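Non-ribosomal peptide synthetase (Streptomyces halstedii, PDB 3WV4) belongs to the non-ribosomal peptide synthetases and has the N-terminal domain fold of the AMP-binding (ANL) family. Local coordinates at residues A[81-86]-A[109-114]; A[94-99]-A[142-147]; A[102-107]-A[241-246]; A[131-136]-A[202-207]; A[196-201]-A[210-215]. One frame throughout, in Å; residues are numbered along the deposited sequence.

Contact 1 (A[81-86]-A[109-114]); sequences QAFSAW and VAVFYG
A110 opens this face of helix 106-116 at the point where it meets helix 73-89, the two local axes crossing at -64° and approaching to 7.8 Å. Its share is a carbonyl: A110 O lies obliquely beside the base of the F83 side chain, 4.0 Å from F83 CB. V111 comes next and carries the apolar half of the contact. F83 swings its CG anti to the backbone N (chi1 -176°), which lays the phenyl ring against the V111 backbone, with V111 CA over one face toward the rim, 4.0 Å from the ring centroid in a CH-pi contact. The outer end of the ring meets both methyls, V111 CG1 touching F83 CE2 at 3.7 Å and V111 CG2 lying nearer F83 CE1. At G114 nothing projects between the helices, so its CA sits at the edge of the F83 ring and only 4.5 Å from S84 CA. Here the polar half forms: S84 OG donates to G114 O over 2.6 Å, in the carbonyl plane and on a lone pair. S80 O is also within hydrogen-bonding distance, so the two carbonyls compete for one proton, and R117 NH1 gives the hydroxyl oxygen a weak bond. This is close helix-helix packing at a glycine, within the helical layer on one face of the parallel sheet containing strand 97-101, an alpha/beta layered fold.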
# COMPACT_ATOMS: atom_id res chain seq x y z
N GLN A 81 -2.88 19.58 -2.35
CA GLN A 81 -3.62 20.74 -1.80
C GLN A 81 -4.78 21.16 -2.70
O GLN A 81 -5.91 21.39 -2.23
CB GLN A 81 -2.66 21.92 -1.64
CG GLN A 81 -1.63 21.61 -0.57
CD GLN A 81 -0.58 22.70 -0.42
OE1 GLN A 81 -0.44 23.57 -1.27
NE2 GLN A 81 0.14 22.67 0.68
N ALA A 82 -4.51 21.26 -4.00
CA ALA A 82 -5.55 21.64 -4.95
C ALA A 82 -6.69 20.65 -4.90
O ALA A 82 -7.89 21.01 -4.90
CB ALA A 82 -4.97 21.77 -6.35
N PHE A 83 -6.35 19.37 -4.83
CA PHE A 83 -7.40 18.36 -4.76
C PHE A 83 -8.18 18.48 -3.45
O PHE A 83 -9.40 18.30 -3.44
CB PHE A 83 -6.88 16.94 -4.99
CG PHE A 83 -7.98 15.94 -5.01
CD1 PHE A 83 -8.85 15.89 -6.10
CD2 PHE A 83 -8.27 15.22 -3.89
CE1 PHE A 83 -9.93 15.04 -6.10
CE2 PHE A 83 -9.33 14.34 -3.88
CZ PHE A 83 -10.18 14.24 -4.99
N SER A 84 -7.50 18.81 -2.34
CA SER A 84 -8.21 19.08 -1.10
C SER A 84 -9.25 20.25 -1.28
O SER A 84 -10.38 20.17 -0.80
CB SER A 84 -7.24 19.40 0.03
OG SER A 84 -6.39 18.30 0.34
N ALA A 85 -8.88 21.32 -2.00
CA ALA A 85 -9.80 22.44 -2.20
C ALA A 85 -10.98 22.01 -3.02
O ALA A 85 -12.08 22.45 -2.79
CB ALA A 85 -9.11 23.59 -2.89
N TRP A 86 -10.76 21.09 -3.94
CA TRP A 86 -11.85 20.53 -4.67
C TRP A 86 -12.79 19.77 -3.77
O TRP A 86 -14.00 19.85 -3.93
CB TRP A 86 -11.30 19.59 -5.74
CG TRP A 86 -12.27 19.09 -6.68
CD1 TRP A 86 -12.64 19.67 -7.85
CD2 TRP A 86 -12.95 17.83 -6.61
NE1 TRP A 86 -13.57 18.86 -8.51
CE2 TRP A 86 -13.78 17.73 -7.77
CE3 TRP A 86 -12.99 16.80 -5.66
CZ2 TRP A 86 -14.59 16.63 -8.02
CZ3 TRP A 86 -13.79 15.69 -5.91
CH2 TRP A 86 -14.61 15.63 -7.07
N VAL A 109 -2.36 9.62 -6.72
CA VAL A 109 -1.58 9.83 -5.49
C VAL A 109 -1.97 11.19 -4.87
O VAL A 109 -2.01 11.35 -3.62
CB VAL A 109 -0.08 9.78 -5.81
CG1 VAL A 109 0.76 9.97 -4.55
CG2 VAL A 109 0.27 8.44 -6.44
N ALA A 110 -2.28 12.15 -5.75
CA ALA A 110 -2.79 13.45 -5.35
C ALA A 110 -4.19 13.35 -4.76
O ALA A 110 -4.49 14.04 -3.76
CB ALA A 110 -2.77 14.42 -6.54
N VAL A 111 -5.02 12.46 -5.33
CA VAL A 111 -6.34 12.19 -4.77
C VAL A 111 -6.20 11.60 -3.36
O VAL A 111 -6.81 12.05 -2.40
CB VAL A 111 -7.16 11.28 -5.67
CG1 VAL A 111 -8.45 10.89 -4.99
CG2 VAL A 111 -7.48 11.97 -6.98
N PHE A 112 -5.32 10.64 -3.24
CA PHE A 112 -5.05 10.01 -1.96
C PHE A 112 -4.62 11.04 -0.91
O PHE A 112 -5.22 11.21 0.15
CB PHE A 112 -4.00 8.92 -2.17
CG PHE A 112 -3.51 8.31 -0.93
CD1 PHE A 112 -4.39 7.85 -0.00
CD2 PHE A 112 -2.16 8.26 -0.64
CE1 PHE A 112 -3.94 7.28 1.18
CE2 PHE A 112 -1.70 7.74 0.55
CZ PHE A 112 -2.59 7.23 1.45
N TYR A 113 -3.57 11.77 -1.21
CA TYR A 113 -3.05 12.71 -0.21
C TYR A 113 -3.99 13.87 0.07
O TYR A 113 -4.14 14.29 1.25
CB TYR A 113 -1.69 13.22 -0.62
CG TYR A 113 -0.54 12.25 -0.29
CD1 TYR A 113 -0.36 11.73 1.00
CD2 TYR A 113 0.34 11.85 -1.28
CE1 TYR A 113 0.66 10.83 1.29
CE2 TYR A 113 1.34 10.94 -0.99
CZ TYR A 113 1.49 10.45 0.31
OH TYR A 113 2.52 9.61 0.60
N GLY A 114 -4.65 14.39 -0.98
CA GLY A 114 -5.53 15.54 -0.79
C GLY A 114 -6.69 15.13 0.09
O GLY A 114 -7.17 15.92 0.93

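Contact 2 (A[94-99]-A[142-147]); sequences RGERIV and DPRLVI
Strands 97-99 and 145-147 run parallel, their short axes 35° apart and 4.9 Å at closest approach. V99 is bonded through both its N-H and its C=O: V99 N donates to L145 O, and I147 N donates to V99 O over 2.7 Å, nearly along the C=O axis. One step earlier R144 N reaches R97 O at 2.9 Å. I98 and L145 share one face of the sheet and lie side by side, I98 CG2 being 4.0 Å from L145 CD1. V99 points to the other face and crosses P143 obliquely, V99 CG2 lying 3.8 Å from P143 CG. The charged groups gather at the start of the strands. R97 is bent at chi2 and chi3 (70° and 57°), which curls its guanidinium back so that NH1 bonds G95 O while NH2 makes a weak bond to D142 O and a salt bridge to D142 OD2 at 3.4 Å. R403 is the stronger partner of that carboxylate. A water accepts from R97 N and donates to D142 O. E96 OE1 lies 3.2 Å from R144 NE but well out of the guanidinium plane, so charge alone joins them; A93 N bonds this oxygen. Helix 131-141 packs by V99 and P143, helix 73-89 by L145 and I147: a doubly wound parallel alpha/beta sheet, with strands 97-101 and 145-148 as central neighbours.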
# COMPACT_ATOMS: atom_id res chain seq x y z
N ARG A 94 -14.94 15.75 6.73
CA ARG A 94 -14.19 14.84 7.55
C ARG A 94 -14.96 13.58 7.80
O ARG A 94 -16.11 13.62 8.18
CB ARG A 94 -13.87 15.50 8.87
CG ARG A 94 -12.88 14.73 9.73
CD ARG A 94 -12.60 15.54 10.97
NE ARG A 94 -11.88 14.72 11.95
CZ ARG A 94 -11.76 15.01 13.24
NH1 ARG A 94 -12.32 16.09 13.74
NH2 ARG A 94 -11.09 14.19 14.04
N GLY A 95 -14.34 12.43 7.57
CA GLY A 95 -14.96 11.15 7.91
C GLY A 95 -15.74 10.53 6.78
O GLY A 95 -16.04 9.35 6.81
N GLU A 96 -16.05 11.32 5.76
CA GLU A 96 -16.85 10.83 4.63
C GLU A 96 -15.93 10.12 3.67
O GLU A 96 -14.72 10.41 3.64
CB GLU A 96 -17.61 11.98 3.95
CG GLU A 96 -18.61 12.66 4.91
CD GLU A 96 -19.59 13.59 4.20
OE1 GLU A 96 -19.15 14.47 3.42
OE2 GLU A 96 -20.82 13.41 4.41
N ARG A 97 -16.49 9.20 2.89
CA ARG A 97 -15.72 8.39 1.97
C ARG A 97 -15.80 8.93 0.55
O ARG A 97 -16.82 9.51 0.14
CB ARG A 97 -16.19 6.92 1.96
CG ARG A 97 -15.78 6.03 3.14
CD ARG A 97 -16.48 6.39 4.43
NE ARG A 97 -17.94 6.34 4.28
CZ ARG A 97 -18.80 7.02 5.03
NH1 ARG A 97 -18.36 7.77 6.01
NH2 ARG A 97 -20.11 6.91 4.82
N ILE A 98 -14.72 8.68 -0.21
CA ILE A 98 -14.75 8.79 -1.66
C ILE A 98 -14.22 7.50 -2.24
O ILE A 98 -13.22 6.97 -1.77
CB ILE A 98 -13.98 9.99 -2.19
CG1 ILE A 98 -12.47 9.88 -1.94
CG2 ILE A 98 -14.51 11.26 -1.55
CD1 ILE A 98 -11.69 11.04 -2.54
N VAL A 99 -14.92 7.00 -3.24
CA VAL A 99 -14.48 5.86 -3.98
C VAL A 99 -13.79 6.26 -5.26
O VAL A 99 -14.30 7.12 -6.01
CB VAL A 99 -15.68 4.98 -4.39
CG1 VAL A 99 -15.24 3.97 -5.43
CG2 VAL A 99 -16.22 4.23 -3.18
N ASP A 142 -20.40 3.38 1.04
CA ASP A 142 -21.32 4.47 1.33
C ASP A 142 -20.64 5.85 1.16
O ASP A 142 -20.66 6.68 2.08
CB ASP A 142 -21.94 4.27 2.74
CG ASP A 142 -23.00 5.32 3.12
OD1 ASP A 142 -23.64 5.92 2.23
OD2 ASP A 142 -23.14 5.56 4.35
N PRO A 143 -20.09 6.12 -0.03
CA PRO A 143 -19.33 7.38 -0.20
C PRO A 143 -20.19 8.58 -0.57
O PRO A 143 -21.36 8.47 -0.76
CB PRO A 143 -18.41 7.06 -1.36
CG PRO A 143 -19.29 6.22 -2.22
CD PRO A 143 -20.13 5.37 -1.29
N ARG A 144 -19.54 9.72 -0.69
CA ARG A 144 -20.15 10.97 -1.03
C ARG A 144 -20.12 11.08 -2.55
O ARG A 144 -21.03 11.62 -3.16
CB ARG A 144 -19.28 12.02 -0.36
CG ARG A 144 -19.83 13.38 -0.26
CD ARG A 144 -20.85 13.56 0.85
NE ARG A 144 -21.06 15.01 0.96
CZ ARG A 144 -22.23 15.58 1.17
NH1 ARG A 144 -23.32 14.83 1.31
NH2 ARG A 144 -22.32 16.90 1.22
N LEU A 145 -19.09 10.51 -3.17
CA LEU A 145 -18.87 10.62 -4.61
C LEU A 145 -17.88 9.60 -5.10
O LEU A 145 -17.33 8.81 -4.34
CB LEU A 145 -18.44 12.01 -5.01
CG LEU A 145 -17.18 12.63 -4.39
CD1 LEU A 145 -15.94 12.17 -5.13
CD2 LEU A 145 -17.29 14.14 -4.47
N VAL A 146 -17.75 9.54 -6.41
CA VAL A 146 -17.00 8.49 -7.04
C VAL A 146 -16.15 9.10 -8.11
O VAL A 146 -16.64 9.93 -8.90
CB VAL A 146 -17.93 7.44 -7.69
CG1 VAL A 146 -17.12 6.42 -8.48
CG2 VAL A 146 -18.80 6.75 -6.64
N ILE A 147 -14.89 8.68 -8.17
CA ILE A 147 -14.01 9.17 -9.21
C ILE A 147 -13.62 8.04 -10.14
O ILE A 147 -13.11 7.00 -9.67
CB ILE A 147 -12.77 9.82 -8.59
CG1 ILE A 147 -13.23 11.07 -7.84
CG2 ILE A 147 -11.75 10.18 -9.66
CD1 ILE A 147 -12.26 11.58 -6.85
O HOH W 1 -19.35 8.95 2.59

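Contact 3 (A[102-107]-A[241-246]); sequences LPNIRQ and MSVSWD
Two loops of the alpha/beta core are buttoned together here, one leading from strand 97-101 into helix 106-116, the other from strand 236-239 into helix 246-258. Hydrogen bonds do most of the work, and a single side-chain amide makes both that cross. N104 sits at the centre of an inverse gamma turn and sends its carboxamide across to the backbone of 241-243. Its OD1 takes V243 N at 3.0 Å, the donor lying in the amide plane on a lone pair. Its ND2 gives to M241 O at 2.9 Å. With an acceptor and a donor both engaged, the rotation of the amide is fixed, and A265 O is a further acceptor for ND2. Within the receiving loop, S244 N donates to S242 OG, making an ST turn, and W245 N donates to S242 O at 3.1 Å, closing a type I turn that ends at the N-cap of helix 246-258. Van der Waals contact is slight: V243 CG2 lies 3.4 Å from N104 OD1, while L264 on strand 261-264 touches both residues. The N104 ND2 bond is almost straight, 175° at its hydrogen, and lies in the plane of the asparagine amide, yet it approaches M241 O from 49° above that carbonyl's own plane.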
# COMPACT_ATOMS: atom_id res chain seq x y z
N LEU A 102 -9.07 4.23 -10.37
CA LEU A 102 -8.11 4.87 -11.22
C LEU A 102 -6.90 4.01 -11.38
O LEU A 102 -6.59 3.23 -10.49
CB LEU A 102 -7.66 6.20 -10.59
CG LEU A 102 -8.65 7.33 -10.48
CD1 LEU A 102 -7.92 8.52 -9.90
CD2 LEU A 102 -9.16 7.69 -11.85
N PRO A 103 -6.20 4.19 -12.51
CA PRO A 103 -4.99 3.48 -12.75
C PRO A 103 -3.81 4.14 -12.01
O PRO A 103 -4.01 5.08 -11.25
CB PRO A 103 -4.79 3.62 -14.28
CG PRO A 103 -5.37 4.97 -14.56
CD PRO A 103 -6.54 5.10 -13.63
N ASN A 104 -2.62 3.60 -12.24
CA ASN A 104 -1.35 4.09 -11.73
C ASN A 104 -0.87 5.33 -12.43
O ASN A 104 0.03 5.27 -13.28
CB ASN A 104 -0.26 3.02 -11.87
CG ASN A 104 -0.22 2.08 -10.67
OD1 ASN A 104 -1.15 2.03 -9.85
ND2 ASN A 104 0.88 1.29 -10.58
N ILE A 105 -1.42 6.46 -11.99
CA ILE A 105 -1.03 7.74 -12.52
C ILE A 105 -0.85 8.72 -11.36
O ILE A 105 -1.41 8.51 -10.27
CB ILE A 105 -2.03 8.25 -13.57
CG1 ILE A 105 -3.44 8.38 -12.99
CG2 ILE A 105 -2.12 7.30 -14.74
CD1 ILE A 105 -4.46 8.93 -13.99
N ARG A 106 -0.05 9.76 -11.60
CA ARG A 106 0.24 10.75 -10.58
C ARG A 106 -1.00 11.31 -9.89
O ARG A 106 -1.02 11.49 -8.70
CB ARG A 106 1.01 11.89 -11.25
CG ARG A 106 2.47 11.56 -11.51
CD ARG A 106 3.08 12.59 -12.43
NE ARG A 106 2.40 12.55 -13.72
CZ ARG A 106 2.32 13.57 -14.54
NH1 ARG A 106 2.92 14.69 -14.24
NH2 ARG A 106 1.68 13.43 -15.70
N GLN A 107 -2.08 11.48 -10.65
CA GLN A 107 -3.31 12.05 -10.15
C GLN A 107 -3.88 11.26 -9.02
O GLN A 107 -4.37 11.82 -8.07
CB GLN A 107 -4.38 12.16 -11.27
CG GLN A 107 -4.06 13.19 -12.34
CD GLN A 107 -3.32 12.59 -13.53
OE1 GLN A 107 -2.30 11.93 -13.40
NE2 GLN A 107 -3.85 12.82 -14.71
N MET A 241 2.81 -2.72 -9.42
CA MET A 241 1.62 -3.03 -8.64
C MET A 241 0.72 -1.84 -8.57
O MET A 241 1.19 -0.70 -8.52
CB MET A 241 1.96 -3.39 -7.19
CG MET A 241 2.11 -4.89 -6.93
SD MET A 241 3.64 -5.59 -7.53
CE MET A 241 4.70 -4.22 -7.09
N SER A 242 -0.57 -2.14 -8.48
CA SER A 242 -1.58 -1.12 -8.39
C SER A 242 -1.54 -0.41 -7.06
O SER A 242 -1.50 -1.03 -5.99
CB SER A 242 -2.96 -1.73 -8.60
OG SER A 242 -3.93 -0.72 -8.34
N VAL A 243 -1.59 0.92 -7.13
CA VAL A 243 -1.63 1.72 -5.90
C VAL A 243 -3.00 1.70 -5.22
O VAL A 243 -3.18 2.36 -4.19
CB VAL A 243 -1.12 3.15 -6.14
CG1 VAL A 243 0.31 3.10 -6.64
CG2 VAL A 243 -2.00 3.91 -7.11
N SER A 244 -3.93 0.92 -5.77
CA SER A 244 -5.23 0.57 -5.17
C SER A 244 -5.21 -0.72 -4.35
O SER A 244 -6.18 -1.09 -3.72
CB SER A 244 -6.25 0.31 -6.29
OG SER A 244 -6.27 1.40 -7.20
N TRP A 245 -4.11 -1.45 -4.44
CA TRP A 245 -3.83 -2.60 -3.63
C TRP A 245 -2.87 -2.05 -2.54
O TRP A 245 -2.06 -1.15 -2.80
CB TRP A 245 -3.24 -3.67 -4.57
CG TRP A 245 -2.57 -4.88 -3.95
CD1 TRP A 245 -2.68 -5.34 -2.66
CD2 TRP A 245 -1.71 -5.81 -4.63
NE1 TRP A 245 -1.92 -6.47 -2.49
CE2 TRP A 245 -1.31 -6.79 -3.68
CE3 TRP A 245 -1.23 -5.91 -5.94
CZ2 TRP A 245 -0.47 -7.86 -3.99
CZ3 TRP A 245 -0.39 -6.97 -6.26
CH2 TRP A 245 -0.02 -7.94 -5.28
N ASP A 246 -3.03 -2.48 -1.31
CA ASP A 246 -2.21 -1.95 -0.25
C ASP A 246 -0.68 -2.16 -0.52
O ASP A 246 0.17 -1.43 0.02
CB ASP A 246 -2.67 -2.48 1.13
CG ASP A 246 -2.46 -3.96 1.33
OD1 ASP A 246 -2.00 -4.65 0.39
OD2 ASP A 246 -2.77 -4.43 2.47

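Contact 4 (A[131-136]-A[202-207]); sequences PFHLRS and SGSTAA
The imidazole of H133 lies flat against the backbone of S204, whose CA is 3.7 Å above the ring plane and over its centre. This CH-pi contact is close to ideal, the CA standing only 9° off the ring normal. H133 gets there with CG anti to the backbone N (chi1 -170°), reaching straight out from the first turn of helix 131-141. S204 N lies over the same face, 3.5 Å from H133 CE1, while S202 O lies near the ring plane, 3.7 Å from H133 NE2. The loop it rests on, 202-207, corresponds by sequence to the Ser/Thr/Gly-rich signature loop of the ANL family, often called its P-loop, and links strands 195-200 and 210-214; a type I turn from G203 to A206 shapes its tip, closed by A206 N donating to G203 O at 3.1 Å. F132, one residue before the histidine, takes the crowded chi1 position (88°), with CG between the backbone N and the carbonyl carbon. That rotation, possibly influenced by a crystal neighbour that F132 also touches, turns its ring toward the loop tip, where F132 CZ comes obliquely to within 3.4 Å of S204 O and CE2 of F132 stands 4.0 Å from OG of S204.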
# COMPACT_ATOMS: atom_id res chain seq x y z
N PRO A 131 -20.18 -5.08 -12.85
CA PRO A 131 -21.19 -4.17 -12.33
C PRO A 131 -21.73 -4.51 -10.95
O PRO A 131 -21.72 -3.65 -10.08
CB PRO A 131 -22.29 -4.25 -13.39
CG PRO A 131 -21.54 -4.51 -14.67
CD PRO A 131 -20.31 -5.29 -14.30
N PHE A 132 -22.22 -5.73 -10.73
CA PHE A 132 -22.89 -5.98 -9.44
C PHE A 132 -21.86 -5.95 -8.27
O PHE A 132 -22.21 -5.73 -7.11
CB PHE A 132 -23.61 -7.31 -9.41
CG PHE A 132 -22.75 -8.44 -8.98
CD1 PHE A 132 -22.90 -8.98 -7.72
CD2 PHE A 132 -21.77 -8.94 -9.83
CE1 PHE A 132 -22.12 -10.03 -7.31
CE2 PHE A 132 -21.00 -10.01 -9.44
CZ PHE A 132 -21.16 -10.54 -8.18
N HIS A 133 -20.61 -6.24 -8.60
CA HIS A 133 -19.55 -6.23 -7.61
C HIS A 133 -19.32 -4.77 -7.16
O HIS A 133 -19.26 -4.47 -5.94
CB HIS A 133 -18.31 -6.87 -8.21
CG HIS A 133 -17.24 -7.13 -7.22
ND1 HIS A 133 -15.98 -7.50 -7.58
CD2 HIS A 133 -17.25 -7.03 -5.87
CE1 HIS A 133 -15.23 -7.63 -6.50
NE2 HIS A 133 -15.98 -7.34 -5.45
N LEU A 134 -19.23 -3.88 -8.16
CA LEU A 134 -19.18 -2.43 -7.92
C LEU A 134 -20.34 -1.93 -7.08
O LEU A 134 -20.13 -1.27 -6.07
CB LEU A 134 -19.13 -1.68 -9.25
CG LEU A 134 -17.72 -1.80 -9.84
CD1 LEU A 134 -17.69 -1.54 -11.34
CD2 LEU A 134 -16.78 -0.85 -9.11
N ARG A 135 -21.57 -2.30 -7.45
CA ARG A 135 -22.71 -1.82 -6.68
C ARG A 135 -22.61 -2.21 -5.22
O ARG A 135 -22.93 -1.40 -4.36
CB ARG A 135 -24.09 -2.23 -7.27
CG ARG A 135 -24.47 -3.69 -7.18
CD ARG A 135 -25.97 -3.88 -7.47
NE ARG A 135 -26.48 -2.81 -8.33
CZ ARG A 135 -26.55 -2.86 -9.66
NH1 ARG A 135 -26.16 -3.95 -10.34
NH2 ARG A 135 -27.05 -1.83 -10.32
N SER A 136 -22.24 -3.45 -4.94
CA SER A 136 -22.15 -3.97 -3.56
C SER A 136 -21.07 -3.22 -2.75
O SER A 136 -21.31 -2.77 -1.63
CB SER A 136 -21.82 -5.47 -3.59
OG SER A 136 -21.51 -5.96 -2.31
N SER A 202 -12.63 -8.41 -0.03
CA SER A 202 -13.60 -9.41 -0.54
C SER A 202 -13.66 -9.51 -2.08
O SER A 202 -13.69 -8.54 -2.79
CB SER A 202 -14.95 -9.04 -0.02
OG SER A 202 -15.19 -7.68 -0.20
N GLY A 203 -13.71 -10.73 -2.57
CA GLY A 203 -13.86 -10.98 -3.99
C GLY A 203 -15.32 -10.90 -4.43
O GLY A 203 -16.26 -10.65 -3.63
N SER A 204 -15.47 -11.08 -5.74
CA SER A 204 -16.76 -11.10 -6.44
C SER A 204 -17.86 -11.89 -5.74
O SER A 204 -19.01 -11.43 -5.66
CB SER A 204 -16.50 -11.78 -7.76
OG SER A 204 -17.18 -11.06 -8.67
N THR A 205 -17.47 -13.08 -5.25
CA THR A 205 -18.34 -14.07 -4.67
C THR A 205 -18.50 -13.97 -3.16
O THR A 205 -18.96 -14.93 -2.53
CB THR A 205 -17.77 -15.48 -4.92
OG1 THR A 205 -16.51 -15.56 -4.25
CG2 THR A 205 -17.59 -15.70 -6.43
N ALA A 206 -18.15 -12.82 -2.59
CA ALA A 206 -18.16 -12.66 -1.15
C ALA A 206 -18.97 -11.42 -0.78
O ALA A 206 -19.11 -10.49 -1.58
CB ALA A 206 -16.73 -12.50 -0.65
N ALA A 207 -19.50 -11.42 0.45
CA ALA A 207 -20.06 -10.24 1.02
C ALA A 207 -18.95 -9.16 1.09
O ALA A 207 -17.79 -9.50 1.35
CB ALA A 207 -20.59 -10.54 2.41

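Contact 5 (A[196-201]-A[210-215]); sequences AVLIYT and AVACPH
C213 O is gripped by two donors, A196 N at 2.8 Å and V197 N at 3.1 Å, both in the carbonyl plane and nearly straight. Two successive residues facing one is a classic beta bulge, placed where strand 195-200 starts and strand 210-214 ends. C213 N completes the V197 pair by donating to V197 O, almost along the C=O axis. Two residues on, I199 and V211 form the next hydrogen-bonded pair: I199 N goes to V211 O at 3.0 Å, whereas V211 N reaches I199 O from 36° above the carbonyl plane. A210 CA lies 3.1 Å from the same I199 O, a CA-H...O contact. Together the strands make an antiparallel beta hairpin connected by the Ser/Gly-rich loop 201-209, and strand 121-124 hydrogen-bonds to A196 and L198 on the other edge of strand 195-200. On the face with L198, Y200, A210 and A212, the contact is tightest at the loop end, Y200 and A210 CA atoms being 3.9 Å apart. The Y200 ring stands across the strand so that A210 CB sits over its very centre, 3.4 Å from the centroid and 3° off the normal. Its hydroxyl bonds D140 on helix 131-141, holding the ring from its far end. L198 CD2 rests on A212 CB at 4.1 Å. Beyond the bulge, H215 turns an imidazole face to A196 CB, 3.8 Å from the ring centroid, while its ND1 is hydrogen-bonded to V47 N.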
# COMPACT_ATOMS: atom_id res chain seq x y z
N ALA A 196 -8.31 6.73 7.28
CA ALA A 196 -7.69 7.28 6.08
C ALA A 196 -8.00 6.44 4.85
O ALA A 196 -8.20 6.99 3.74
CB ALA A 196 -6.19 7.35 6.29
N VAL A 197 -8.02 5.12 5.00
CA VAL A 197 -8.26 4.22 3.87
C VAL A 197 -9.18 3.09 4.23
O VAL A 197 -9.14 2.59 5.38
CB VAL A 197 -6.92 3.62 3.39
CG1 VAL A 197 -7.02 2.79 2.14
CG2 VAL A 197 -5.84 4.68 3.16
N LEU A 198 -10.04 2.68 3.27
CA LEU A 198 -10.74 1.40 3.33
C LEU A 198 -10.19 0.53 2.27
O LEU A 198 -10.18 0.89 1.10
CB LEU A 198 -12.27 1.52 3.08
CG LEU A 198 -13.11 2.41 4.00
CD1 LEU A 198 -14.60 2.17 3.73
CD2 LEU A 198 -12.81 2.17 5.49
N ILE A 199 -9.74 -0.64 2.66
CA ILE A 199 -9.17 -1.55 1.69
C ILE A 199 -10.09 -2.73 1.56
O ILE A 199 -10.16 -3.55 2.49
CB ILE A 199 -7.83 -2.09 2.14
CG1 ILE A 199 -6.79 -0.99 2.26
CG2 ILE A 199 -7.35 -3.18 1.18
CD1 ILE A 199 -6.34 -0.46 0.90
N TYR A 200 -10.77 -2.85 0.42
CA TYR A 200 -11.69 -3.97 0.23
C TYR A 200 -10.90 -5.22 -0.07
O TYR A 200 -10.17 -5.25 -1.03
CB TYR A 200 -12.74 -3.62 -0.85
CG TYR A 200 -13.88 -2.88 -0.22
CD1 TYR A 200 -14.93 -3.57 0.36
CD2 TYR A 200 -13.88 -1.49 -0.12
CE1 TYR A 200 -15.98 -2.89 0.98
CE2 TYR A 200 -14.91 -0.82 0.50
CZ TYR A 200 -15.98 -1.52 1.03
OH TYR A 200 -17.00 -0.88 1.69
N THR A 201 -11.03 -6.24 0.77
CA THR A 201 -10.38 -7.57 0.54
C THR A 201 -11.34 -8.66 -0.06
O THR A 201 -10.91 -9.68 -0.58
CB THR A 201 -9.87 -8.12 1.88
OG1 THR A 201 -10.98 -8.18 2.80
CG2 THR A 201 -8.82 -7.19 2.45
N ALA A 210 -14.10 -4.64 4.00
CA ALA A 210 -12.97 -3.77 3.88
C ALA A 210 -12.30 -3.65 5.22
O ALA A 210 -12.98 -3.52 6.25
CB ALA A 210 -13.42 -2.40 3.42
N VAL A 211 -10.99 -3.65 5.22
CA VAL A 211 -10.26 -3.25 6.42
C VAL A 211 -10.24 -1.73 6.56
O VAL A 211 -9.98 -1.03 5.60
CB VAL A 211 -8.84 -3.78 6.37
CG1 VAL A 211 -8.08 -3.42 7.64
CG2 VAL A 211 -8.89 -5.30 6.16
N ALA A 212 -10.56 -1.25 7.75
CA ALA A 212 -10.62 0.15 8.05
C ALA A 212 -9.33 0.56 8.64
O ALA A 212 -8.95 0.10 9.73
CB ALA A 212 -11.74 0.46 9.04
N CYS A 213 -8.66 1.49 7.96
CA CYS A 213 -7.31 1.81 8.31
C CYS A 213 -7.19 3.23 8.75
O CYS A 213 -7.31 4.15 7.91
CB CYS A 213 -6.38 1.58 7.11
SG CYS A 213 -6.39 -0.10 6.45
N PRO A 214 -6.89 3.43 10.03
CA PRO A 214 -6.67 4.78 10.50
C PRO A 214 -5.32 5.31 10.12
O PRO A 214 -4.40 4.57 9.90
CB PRO A 214 -6.76 4.65 12.03
CG PRO A 214 -7.46 3.34 12.26
CD PRO A 214 -6.92 2.49 11.15
N HIS A 215 -5.19 6.62 10.14
CA HIS A 215 -3.88 7.29 9.91
C HIS A 215 -2.71 6.74 10.66
O HIS A 215 -1.66 6.45 10.07
CB HIS A 215 -3.99 8.78 10.29
CG HIS A 215 -4.69 9.61 9.25
ND1 HIS A 215 -4.00 10.42 8.37
CD2 HIS A 215 -6.00 9.73 8.93
CE1 HIS A 215 -4.87 11.01 7.56
NE2 HIS A 215 -6.09 10.60 7.87

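Overall arrangement
Contacts 1, 2, 3 and 5 are buried, whereas contact 4 lies at the surface. Contacts 1 and 2 share one hydrophobic interior: F83 and W86 of the helix pair reach I147 and L145 of the parallel strands, and V111 meets I98. Contact 3 is made by the loop that leads into helix 106-116, whose later turns serve contact 1, and it relies on a side-chain amide instead of apolar packing. Contact 5 is built of backbone bonds and touches contact 1 through F112 and V197, contact 2 through R97 and L198. The loop that joins its strands forms contact 4, where aromatic rings against backbone replace the ladder. Charged pairs crossing between segments appear only in contact 2.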